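Local coordinates for putative uncharacterized protein (Trypanosoma congolense, PDB 4E40), which probably acts as a cell-surface receptor that binds the haptoglobin-hemoglobin complex and takes part in heme-iron uptake, the chain being its elongated helical-bundle part, at residues A92-A97 with K235-A240; D72-L77 with Q85-A90; V7-E10 with D14-A17; C19-Q24 with D180-V185. All coordinates share one frame; numbering follows the deposited sequence.

The four contacts fall into two pairs at opposite ends of an elongated bundle. Interactions 1 and 2, with centres 12 Å apart, share helix 82-147 and touch directly, the CB of Ala90 lying 3.3 Å from the O of Ala236. Interactions 3 and 4 share helix 12-26, their centres 8 Å apart, and meet where Val7 CG2 comes within 3.6 Å of Val185 CG2. Between the pairs the separation is large: 67 Å between the centres of interactions 1 and 4, and 87 Å between those of interactions 2 and 3. All four lie away from Arg42 and Lys52, which bind heme b in another structure of this protein; no heme is bound to this chain.

Interaction 1: A92-A97 with K235-A240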
loop_
_atom_site.group_PDB
_atom_site.type_symbol
_atom_site.label_atom_id
_atom_site.label_comp_id
_atom_site.label_asym_id
_atom_site.label_seq_id
_atom_site.Cartn_x
_atom_site.Cartn_y
_atom_site.Cartn_z
ATOM N N ALA A 92 23.091 -32.099 8.230
ATOM C CA ALA A 92 22.353 -32.164 6.967
ATOM C C ALA A 92 20.986 -31.495 7.156
ATOM O O ALA A 92 20.581 -30.674 6.323
ATOM C CB ALA A 92 22.118 -33.644 6.591
ATOM N N VAL A 93 20.364 -31.740 8.300
ATOM C CA VAL A 93 19.082 -30.986 8.628
ATOM C C VAL A 93 19.267 -29.466 8.646
ATOM O O VAL A 93 18.480 -28.704 8.080
ATOM C CB VAL A 93 18.474 -31.476 9.960
ATOM C CG1 VAL A 93 17.395 -30.528 10.467
ATOM C CG2 VAL A 93 17.871 -32.879 9.725
ATOM N N ALA A 94 20.364 -29.022 9.257
ATOM C CA ALA A 94 20.601 -27.581 9.330
ATOM C C ALA A 94 20.798 -26.992 7.930
ATOM O O ALA A 94 20.221 -25.945 7.634
ATOM C CB ALA A 94 21.856 -27.309 10.225
ATOM N N HIS A 95 21.562 -27.682 7.062
ATOM C CA HIS A 95 21.695 -27.185 5.686
ATOM C C HIS A 95 20.376 -27.134 4.961
ATOM O O HIS A 95 20.065 -26.170 4.284
ATOM C CB HIS A 95 22.666 -28.090 4.916
ATOM C CG HIS A 95 24.138 -27.911 5.261
ATOM N ND1 HIS A 95 24.950 -27.062 4.564
ATOM C CD2 HIS A 95 24.909 -28.501 6.224
ATOM C CE1 HIS A 95 26.250 -27.201 5.022
ATOM N NE2 HIS A 95 26.230 -28.050 6.054
ATOM N N HIS A 96 19.594 -28.212 5.123
ATOM C CA HIS A 96 18.317 -28.257 4.404
ATOM C C HIS A 96 17.352 -27.187 4.869
ATOM O O HIS A 96 16.670 -26.560 4.056
ATOM C CB HIS A 96 17.667 -29.645 4.555
ATOM C CG HIS A 96 18.518 -30.734 4.005
ATOM N ND1 HIS A 96 18.354 -32.028 4.357
ATOM C CD2 HIS A 96 19.539 -30.693 3.092
ATOM C CE1 HIS A 96 19.287 -32.773 3.731
ATOM N NE2 HIS A 96 19.987 -31.963 2.937
ATOM N N ALA A 97 17.361 -26.909 6.169
ATOM C CA ALA A 97 16.468 -25.879 6.743
ATOM C C ALA A 97 16.892 -24.490 6.264
ATOM O O ALA A 97 16.068 -23.627 5.956
ATOM C CB ALA A 97 16.437 -25.920 8.286
ATOM N N LYS A 235 18.526 -25.468 16.109
ATOM C CA LYS A 235 18.492 -26.660 16.964
ATOM C C LYS A 235 19.302 -27.800 16.398
ATOM O O LYS A 235 19.980 -28.476 17.138
ATOM C CB LYS A 235 17.031 -27.095 17.192
ATOM C CG LYS A 235 16.223 -26.033 17.948
ATOM C CD LYS A 235 16.516 -26.037 19.449
ATOM C CE LYS A 235 16.148 -24.689 20.065
ATOM N NZ LYS A 235 16.299 -24.770 21.547
ATOM N N ALA A 236 19.237 -27.993 15.081
ATOM C CA ALA A 236 20.001 -29.065 14.460
ATOM C C ALA A 236 21.514 -28.767 14.546
ATOM O O ALA A 236 22.321 -29.653 14.816
ATOM C CB ALA A 236 19.564 -29.194 12.992
ATOM N N ALA A 237 21.872 -27.511 14.315
ATOM C CA ALA A 237 23.297 -27.159 14.503
ATOM C C ALA A 237 23.763 -27.365 15.950
ATOM O O ALA A 237 24.884 -27.832 16.159
ATOM C CB ALA A 237 23.575 -25.736 14.024
ATOM N N GLU A 238 22.942 -27.019 16.925
ATOM C CA GLU A 238 23.280 -27.263 18.308
ATOM C C GLU A 238 23.544 -28.762 18.547
ATOM O O GLU A 238 24.580 -29.177 19.120
ATOM C CB GLU A 238 22.183 -26.732 19.222
ATOM C CG GLU A 238 22.096 -25.222 19.322
ATOM C CD GLU A 238 20.778 -24.770 19.940
ATOM O OE1 GLU A 238 20.134 -25.595 20.629
ATOM O OE2 GLU A 238 20.368 -23.604 19.733
ATOM N N GLU A 239 22.633 -29.604 18.062
ATOM C CA GLU A 239 22.861 -31.047 18.196
ATOM C C GLU A 239 24.171 -31.498 17.570
ATOM O O GLU A 239 24.933 -32.298 18.170
ATOM C CB GLU A 239 21.641 -31.886 17.712
ATOM C CG GLU A 239 21.870 -33.326 18.234
ATOM C CD GLU A 239 21.055 -34.422 17.571
ATOM O OE1 GLU A 239 20.307 -34.164 16.597
ATOM O OE2 GLU A 239 21.252 -35.577 18.039
ATOM N N ALA A 240 24.471 -31.000 16.376
ATOM C CA ALA A 240 25.714 -31.353 15.714
ATOM C C ALA A 240 26.909 -30.958 16.615
ATOM O O ALA A 240 27.839 -31.751 16.759
ATOM C CB ALA A 240 25.827 -30.722 14.334
#
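Segments 92-97 and 235-240 run nearly antiparallel, their axes 8.2 Å apart at closest approach and 157° between their N-to-C directions, with Ala94 and Ala236 facing each other at a CA-CA distance of 5.4 Å. Such a close approach is possible because the facing residues are small. The methyl of Ala236 makes the closest contact: its CB reaches Val93 CG1 at 3.6 Å and also lies 3.8 Å from the backbone N of Ala94, so it rests against main chain as well as side chain. Val93 turns CG1 to this methyl by setting it anti to the backbone N (chi1 167°). One residue on, Ala94 CB meets Ala236 CB at 4.1 Å and the backbone N of Ala237 at the same distance. Helix 28-73 packs against this side of the pair, with Val64 touching Ala94, and Ala63 and Ala67 touching Ala237; three long helices therefore converge here. Val93, a solvent-exposed residue, also touches Lys232. With 123 Å² buried in total and methyl groups meeting one another and the main chain, the contact depends on close shape matching and van der Waals attraction, and no polar pair between the two segments fixes its register.

Interaction 2: D72-L77 with Q85-A90; sequences DRVSGL and QKVRKA. Unlike the reference sequence in segment 72-77: Asp72 (reference Asn).
Arg88 and Val74 bury the most surface here, 74 and 61 Å²; the first grips the main chain of the turn, the second packs against the helix. The guanidinium group of Arg88 lies against the turn with its edge: NH1 donates a hydrogen bond to the carbonyl O of Leu77 at 2.8 Å, with an N-H...O angle of 159°. The acceptor lies close to the guanidinium plane, but the donor stands 40° above the carbonyl plane of Leu77, so the bond is fairly straight at the nitrogen and off the lone pairs at the oxygen. NH1 is also 2.8 Å from the O of Val74. An extended run from CG to NE (chi3 -174°) carries the group across from its helix, and NH2 bonds the O of Asp78, adding a second main-chain carbonyl to the grip.

Segment 72-77 is the end of helix 28-73 and the type I beta turn, Val74 to Leu77, that follows it; together with helix 82-147 it makes a helical hairpin, and Arg88 ties the connecting loop to the returning helix. Within the turn Leu77 N bonds Val74 O, while Asp72 O accepts from both the N and the OG of Ser75.

Alongside the arginine, Val74 sends CG2 tip to tip against CG1 of Val87, 4.0 Å away, and the same Val74 methyl lies 4.2 Å from Arg88 NE. Val87 buries 32 Å² in this way. On helix 192-246, Ser244 touches Val74 and Glu243 touches Val87.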
loop_
_atom_site.group_PDB
_atom_site.type_symbol
_atom_site.label_atom_id
_atom_site.label_comp_id
_atom_site.label_asym_id
_atom_site.label_seq_id
_atom_site.Cartn_x
_atom_site.Cartn_y
_atom_site.Cartn_z
ATOM N N ASP A 72 33.177 -31.707 9.994
ATOM C CA ASP A 72 34.607 -31.873 9.655
ATOM C C ASP A 72 35.340 -32.496 10.874
ATOM O O ASP A 72 36.241 -33.390 10.712
ATOM C CB ASP A 72 35.229 -30.525 9.241
ATOM C CG ASP A 72 36.745 -30.662 8.921
ATOM O OD1 ASP A 72 37.057 -31.139 7.803
ATOM O OD2 ASP A 72 37.634 -30.376 9.791
ATOM N N ARG A 73 35.008 -32.051 12.098
ATOM C CA ARG A 73 35.719 -32.591 13.314
ATOM C C ARG A 73 35.615 -34.086 13.449
ATOM O O ARG A 73 36.518 -34.746 13.988
ATOM C CB ARG A 73 35.188 -31.959 14.617
ATOM C CG ARG A 73 35.674 -30.549 14.890
ATOM C CD ARG A 73 37.161 -30.422 14.621
ATOM N NE ARG A 73 38.021 -30.655 15.788
ATOM C CZ ARG A 73 38.692 -29.703 16.442
ATOM N NH1 ARG A 73 38.596 -28.433 16.060
ATOM N NH2 ARG A 73 39.467 -30.032 17.480
ATOM N N VAL A 74 34.522 -34.660 12.931
ATOM C CA VAL A 74 34.300 -36.119 13.045
ATOM C C VAL A 74 34.574 -36.853 11.737
ATOM O O VAL A 74 34.194 -38.028 11.565
ATOM C CB VAL A 74 32.877 -36.484 13.620
ATOM C CG1 VAL A 74 32.685 -35.968 15.046
ATOM C CG2 VAL A 74 31.748 -36.090 12.679
ATOM N N SER A 75 35.286 -36.205 10.810
ATOM C CA SER A 75 35.455 -36.786 9.498
ATOM C C SER A 75 36.276 -38.084 9.582
ATOM O O SER A 75 36.191 -38.908 8.678
ATOM C CB SER A 75 36.095 -35.791 8.512
ATOM O OG SER A 75 37.431 -35.480 8.928
ATOM N N GLY A 76 37.013 -38.242 10.681
ATOM C CA GLY A 76 37.898 -39.426 10.893
ATOM C C GLY A 76 37.161 -40.599 11.497
ATOM O O GLY A 76 37.688 -41.724 11.544
ATOM N N LEU A 77 35.931 -40.380 11.948
ATOM C CA LEU A 77 35.126 -41.490 12.477
ATOM C C LEU A 77 34.396 -42.236 11.350
ATOM O O LEU A 77 33.982 -41.640 10.373
ATOM C CB LEU A 77 34.185 -40.997 13.575
ATOM C CG LEU A 77 34.926 -40.368 14.750
ATOM C CD1 LEU A 77 33.944 -39.929 15.826
ATOM C CD2 LEU A 77 35.921 -41.378 15.324
ATOM N N GLN A 85 27.304 -40.272 13.420
ATOM C CA GLN A 85 26.061 -40.261 12.657
ATOM C C GLN A 85 25.051 -39.239 13.102
ATOM O O GLN A 85 24.420 -38.624 12.245
ATOM C CB GLN A 85 25.467 -41.670 12.604
ATOM C CG GLN A 85 26.416 -42.594 11.843
ATOM C CD GLN A 85 26.514 -42.290 10.336
ATOM O OE1 GLN A 85 25.561 -42.567 9.606
ATOM N NE2 GLN A 85 27.669 -41.733 9.852
ATOM N N LYS A 86 24.887 -39.025 14.400
ATOM C CA LYS A 86 23.950 -37.997 14.825
ATOM C C LYS A 86 24.497 -36.658 14.350
ATOM O O LYS A 86 23.761 -35.798 13.910
ATOM C CB LYS A 86 23.750 -37.986 16.324
ATOM C CG LYS A 86 23.127 -39.301 16.827
ATOM C CD LYS A 86 22.974 -39.253 18.328
ATOM C CE LYS A 86 22.255 -40.507 18.845
ATOM N NZ LYS A 86 22.510 -40.743 20.292
ATOM N N VAL A 87 25.826 -36.487 14.394
ATOM C CA VAL A 87 26.368 -35.192 13.950
ATOM C C VAL A 87 26.101 -34.927 12.451
ATOM O O VAL A 87 25.645 -33.849 12.081
ATOM C CB VAL A 87 27.909 -35.152 14.177
ATOM C CG1 VAL A 87 28.529 -33.883 13.558
ATOM C CG2 VAL A 87 28.146 -35.196 15.675
ATOM N N ARG A 88 26.372 -35.931 11.620
ATOM C CA ARG A 88 26.226 -35.780 10.164
ATOM C C ARG A 88 24.750 -35.574 9.828
ATOM O O ARG A 88 24.425 -34.740 8.975
ATOM C CB ARG A 88 26.770 -37.014 9.419
ATOM C CG ARG A 88 28.320 -37.083 9.521
ATOM C CD ARG A 88 28.777 -38.538 9.425
ATOM N NE ARG A 88 30.223 -38.551 9.683
ATOM C CZ ARG A 88 30.937 -39.608 10.052
ATOM N NH1 ARG A 88 32.236 -39.448 10.243
ATOM N NH2 ARG A 88 30.374 -40.821 10.243
ATOM N N LYS A 89 23.874 -36.308 10.514
ATOM C CA LYS A 89 22.442 -36.140 10.187
ATOM C C LYS A 89 21.917 -34.789 10.601
ATOM O O LYS A 89 21.133 -34.159 9.846
ATOM C CB LYS A 89 21.613 -37.215 10.872
ATOM C CG LYS A 89 21.800 -38.597 10.253
ATOM C CD LYS A 89 20.983 -39.620 11.033
ATOM C CE LYS A 89 21.551 -40.999 10.809
ATOM N NZ LYS A 89 20.919 -42.032 11.693
ATOM N N ALA A 90 22.302 -34.344 11.805
ATOM C CA ALA A 90 21.874 -33.038 12.286
ATOM C C ALA A 90 22.386 -31.918 11.387
ATOM O O ALA A 90 21.698 -30.961 11.090
ATOM C CB ALA A 90 22.331 -32.817 13.724
#

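Interaction 3: V7-E10 with D14-A17. Unlike the reference sequence in segment 7-10: Glu10 (reference Lys). Unlike the reference sequence in segment 14-17: Asp14 (reference Glu).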
loop_
_atom_site.group_PDB
_atom_site.type_symbol
_atom_site.label_atom_id
_atom_site.label_comp_id
_atom_site.label_asym_id
_atom_site.label_seq_id
_atom_site.Cartn_x
_atom_site.Cartn_y
_atom_site.Cartn_z
ATOM N N VAL A 7 -21.570 25.942 -19.501
ATOM C CA VAL A 7 -22.948 25.589 -19.208
ATOM C C VAL A 7 -23.485 26.461 -18.040
ATOM O O VAL A 7 -22.746 26.768 -17.118
ATOM C CB VAL A 7 -23.053 24.055 -18.984
ATOM C CG1 VAL A 7 -21.994 23.367 -19.843
ATOM C CG2 VAL A 7 -22.795 23.645 -17.537
ATOM N N GLU A 8 -24.706 26.965 -18.139
ATOM C CA GLU A 8 -25.240 27.811 -17.060
ATOM C C GLU A 8 -26.177 26.973 -16.173
ATOM O O GLU A 8 -26.807 26.044 -16.675
ATOM C CB GLU A 8 -26.005 28.981 -17.625
ATOM C CG GLU A 8 -25.115 30.120 -18.048
ATOM C CD GLU A 8 -25.907 31.400 -18.137
ATOM O OE1 GLU A 8 -26.915 31.440 -18.895
ATOM O OE2 GLU A 8 -25.525 32.354 -17.429
ATOM N N LEU A 9 -26.197 27.216 -14.867
ATOM C CA LEU A 9 -27.091 26.413 -13.994
ATOM C C LEU A 9 -28.507 26.943 -14.277
ATOM O O LEU A 9 -28.734 28.167 -14.284
ATOM C CB LEU A 9 -26.669 26.556 -12.520
ATOM C CG LEU A 9 -25.235 26.033 -12.202
ATOM C CD1 LEU A 9 -24.710 26.460 -10.848
ATOM C CD2 LEU A 9 -25.214 24.511 -12.302
ATOM N N GLU A 10 -29.427 26.028 -14.542
ATOM C CA GLU A 10 -30.698 26.385 -15.192
ATOM C C GLU A 10 -31.835 26.530 -14.183
ATOM O O GLU A 10 -32.877 27.120 -14.481
ATOM C CB GLU A 10 -31.021 25.261 -16.185
ATOM C CG GLU A 10 -32.152 25.500 -17.127
ATOM C CD GLU A 10 -32.509 24.275 -17.998
ATOM O OE1 GLU A 10 -31.919 23.190 -17.849
ATOM O OE2 GLU A 10 -33.393 24.405 -18.869
ATOM N N ASP A 14 -30.325 22.352 -10.110
ATOM C CA ASP A 14 -28.970 22.338 -10.664
ATOM C C ASP A 14 -28.032 23.076 -9.723
ATOM O O ASP A 14 -26.898 22.646 -9.516
ATOM C CB ASP A 14 -28.830 22.991 -12.027
ATOM C CG ASP A 14 -29.408 22.148 -13.173
ATOM O OD1 ASP A 14 -29.723 20.979 -13.009
ATOM O OD2 ASP A 14 -29.514 22.762 -14.252
ATOM N N VAL A 15 -28.514 24.199 -9.158
ATOM C CA VAL A 15 -27.653 24.943 -8.224
ATOM C C VAL A 15 -27.334 24.085 -6.987
ATOM O O VAL A 15 -26.156 24.018 -6.582
ATOM C CB VAL A 15 -28.282 26.311 -7.808
ATOM C CG1 VAL A 15 -27.310 26.945 -6.807
ATOM C CG2 VAL A 15 -28.391 27.210 -9.025
ATOM N N ALA A 16 -28.319 23.389 -6.420
ATOM C CA ALA A 16 -28.068 22.551 -5.238
ATOM C C ALA A 16 -27.116 21.444 -5.600
ATOM O O ALA A 16 -26.220 21.094 -4.841
ATOM C CB ALA A 16 -29.389 21.979 -4.713
ATOM N N ALA A 17 -27.318 20.867 -6.783
ATOM C CA ALA A 17 -26.386 19.831 -7.206
ATOM C C ALA A 17 -24.952 20.351 -7.423
ATOM O O ALA A 17 -23.980 19.634 -7.080
ATOM C CB ALA A 17 -26.915 19.108 -8.485
#
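The backbone N of Glu10 donates a hydrogen bond to Asp14 OD2 at 3.3 Å, a long bond but fairly straight, with an N-H...O angle of 159°. The oxygen accepts through its anti lone pair, the one turned away from OD1, and also lies 3.5 Å from Glu10 CB, so the carboxylate rests against the start of the Glu10 side chain. Asp14 places it there with CG beside its own backbone N and anti to its carbonyl carbon (chi1 -74°), folding the acid back toward the preceding loop. Glu10 extends its own carboxylate, leaving OE1 4.3 Å from Asp14 OD2; two acids so near would be expected to disfavour full charge on both to some degree.

Next to Glu10 in the chain, the buried Leu9 points toward the helix. Its CD2 reaches Asp14 CB at 3.9 Å, and the same methyl sits 3.8 Å from the O of Asp14. Leu9 also meets Val15, CB lying 4.0 Å from Val15 CG2 and CD1 4.2 Å from the same methyl, the two side chains crossing at about a right angle. Leu143 and Leu144 of helix 82-147 touch Leu9, and Val155 and Ala158 of helix 153-160 touch Val15, so this apolar side is part of a core shared with other helices.

The loop 7-10, extended as far as Leu9, is thus pinned to the first turns of helix 12-26. Asp11, directly before that helix, accepts at OD2 from the backbone N of Asp14, a bond consistent with an N-cap, and Asp14 in turn accepts from Glu10 N.

Interaction 4: C19-Q24 with D180-V185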
loop_
_atom_site.group_PDB
_atom_site.type_symbol
_atom_site.label_atom_id
_atom_site.label_comp_id
_atom_site.label_asym_id
_atom_site.label_seq_id
_atom_site.Cartn_x
_atom_site.Cartn_y
_atom_site.Cartn_z
ATOM N N CYS A 19 -23.661 22.932 -5.821
ATOM C CA CYS A 19 -23.168 23.211 -4.437
ATOM C C CYS A 19 -22.597 21.937 -3.841
ATOM O O CYS A 19 -21.461 21.920 -3.334
ATOM C CB CYS A 19 -24.362 23.694 -3.589
ATOM S SG CYS A 19 -23.719 24.495 -2.099
ATOM N N GLU A 20 -23.374 20.832 -3.949
ATOM C CA GLU A 20 -22.886 19.539 -3.416
ATOM C C GLU A 20 -21.631 19.081 -4.168
ATOM O O GLU A 20 -20.694 18.556 -3.561
ATOM C CB GLU A 20 -23.966 18.452 -3.461
ATOM C CG GLU A 20 -23.500 17.078 -2.931
ATOM C CD GLU A 20 -22.904 17.144 -1.536
ATOM O OE1 GLU A 20 -23.184 18.133 -0.799
ATOM O OE2 GLU A 20 -22.130 16.234 -1.153
ATOM N N LEU A 21 -21.628 19.200 -5.492
ATOM C CA LEU A 21 -20.454 18.804 -6.274
ATOM C C LEU A 21 -19.211 19.588 -5.819
ATOM O O LEU A 21 -18.132 19.006 -5.688
ATOM C CB LEU A 21 -20.678 19.060 -7.763
ATOM C CG LEU A 21 -19.538 18.747 -8.734
ATOM C CD1 LEU A 21 -19.069 17.286 -8.615
ATOM C CD2 LEU A 21 -19.853 19.087 -10.189
ATOM N N ARG A 22 -19.369 20.903 -5.637
ATOM C CA ARG A 22 -18.209 21.705 -5.214
ATOM C C ARG A 22 -17.682 21.202 -3.868
ATOM O O ARG A 22 -16.443 21.121 -3.699
ATOM C CB ARG A 22 -18.619 23.187 -5.109
ATOM C CG ARG A 22 -17.410 24.123 -4.927
ATOM C CD ARG A 22 -17.254 24.528 -3.438
ATOM N NE ARG A 22 -18.438 25.204 -2.907
ATOM C CZ ARG A 22 -18.803 26.489 -3.142
ATOM N NH1 ARG A 22 -18.059 27.306 -3.903
ATOM N NH2 ARG A 22 -19.927 26.977 -2.615
ATOM N N ALA A 23 -18.565 20.898 -2.926
ATOM C CA ALA A 23 -18.143 20.374 -1.605
ATOM C C ALA A 23 -17.413 19.041 -1.741
ATOM O O ALA A 23 -16.396 18.816 -1.060
ATOM C CB ALA A 23 -19.296 20.241 -0.631
ATOM N N GLN A 24 -17.866 18.206 -2.700
ATOM C CA GLN A 24 -17.142 16.925 -2.935
ATOM C C GLN A 24 -15.752 17.157 -3.546
ATOM O O GLN A 24 -14.776 16.547 -3.133
ATOM C CB GLN A 24 -17.912 16.015 -3.898
ATOM C CG GLN A 24 -19.290 15.598 -3.406
ATOM C CD GLN A 24 -19.365 14.313 -2.710
ATOM O OE1 GLN A 24 -19.935 14.250 -1.589
ATOM N NE2 GLN A 24 -18.651 13.348 -3.190
ATOM N N ASP A 180 -22.952 12.855 -11.786
ATOM C CA ASP A 180 -24.038 12.327 -12.652
ATOM C C ASP A 180 -25.310 13.116 -12.474
ATOM O O ASP A 180 -26.148 13.117 -13.394
ATOM C CB ASP A 180 -24.312 10.874 -12.322
ATOM C CG ASP A 180 -23.226 9.959 -12.808
ATOM O OD1 ASP A 180 -22.251 10.403 -13.484
ATOM O OD2 ASP A 180 -23.290 8.757 -12.430
ATOM N N LYS A 181 -25.477 13.865 -11.359
ATOM C CA LYS A 181 -26.647 14.740 -11.220
ATOM C C LYS A 181 -26.603 16.001 -12.093
ATOM O O LYS A 181 -27.610 16.716 -12.267
ATOM C CB LYS A 181 -26.809 15.151 -9.740
ATOM C CG LYS A 181 -27.160 14.038 -8.797
ATOM C CD LYS A 181 -27.933 14.612 -7.612
ATOM C CE LYS A 181 -29.412 14.248 -7.726
ATOM N NZ LYS A 181 -30.158 14.614 -6.477
ATOM N N LEU A 182 -25.404 16.341 -12.581
ATOM C CA LEU A 182 -25.193 17.522 -13.425
ATOM C C LEU A 182 -24.478 17.116 -14.706
ATOM O O LEU A 182 -23.318 17.486 -14.929
ATOM C CB LEU A 182 -24.290 18.525 -12.716
ATOM C CG LEU A 182 -24.848 19.417 -11.678
ATOM C CD1 LEU A 182 -23.684 20.145 -11.012
ATOM C CD2 LEU A 182 -25.842 20.383 -12.318
ATOM N N PRO A 183 -25.193 16.426 -15.575
ATOM C CA PRO A 183 -24.560 15.878 -16.770
ATOM C C PRO A 183 -23.954 16.971 -17.665
ATOM O O PRO A 183 -22.909 16.724 -18.288
ATOM C CB PRO A 183 -25.708 15.095 -17.465
ATOM C CG PRO A 183 -26.989 15.695 -16.893
ATOM C CD PRO A 183 -26.625 16.067 -15.478
ATOM N N GLY A 184 -24.535 18.180 -17.692
ATOM C CA GLY A 184 -23.974 19.244 -18.518
ATOM C C GLY A 184 -22.613 19.686 -18.016
ATOM O O GLY A 184 -21.674 19.868 -18.800
ATOM N N VAL A 185 -22.469 19.810 -16.699
ATOM C CA VAL A 185 -21.175 20.171 -16.110
ATOM C C VAL A 185 -20.161 19.038 -16.239
ATOM O O VAL A 185 -18.987 19.260 -16.548
ATOM C CB VAL A 185 -21.325 20.604 -14.599
ATOM C CG1 VAL A 185 -19.968 20.718 -13.882
ATOM C CG2 VAL A 185 -22.143 21.918 -14.468
#
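Leu21 carries the contact through a single methyl: its CD2 touches Val185 CG1 at 4.0 Å and Leu182 CD1 at 4.1 Å. The approach to Val185 is tip to tip, whereas Leu21 and Leu182 cross obliquely; one methyl meets both residues, which lie three positions apart. All three are buried, yet the area lost between the segments is modest, 92 Å², as expected when branch tips alone meet.

In Leu21 a trans chi1 (178°) takes CG to the far side from the backbone N, and the turn at chi2 (56°) then sets CD2 toward the partners. The spacing of the two partners follows from local structure: Leu182 is the N-cap residue of helix 183-187, and Val185 lies in the first turn after it, bringing both side chains to the same side.

The next shell includes Leu175 and Leu179 of helix 172-180, which touch Leu21, Ala17 and Ala18, which touch Leu182, and Val7, which touches Val185. Segment 19-24 is further anchored by the disulfide between Cys19 and Cys162 and by Arg22, whose NH1 bonds Ser141 OG. Helix 12-26 is thus flanked by the turn joining helices 172-180 and 183-187, while Leu143, in contact with Val185, joins helix 183-187 to the long helix 82-147.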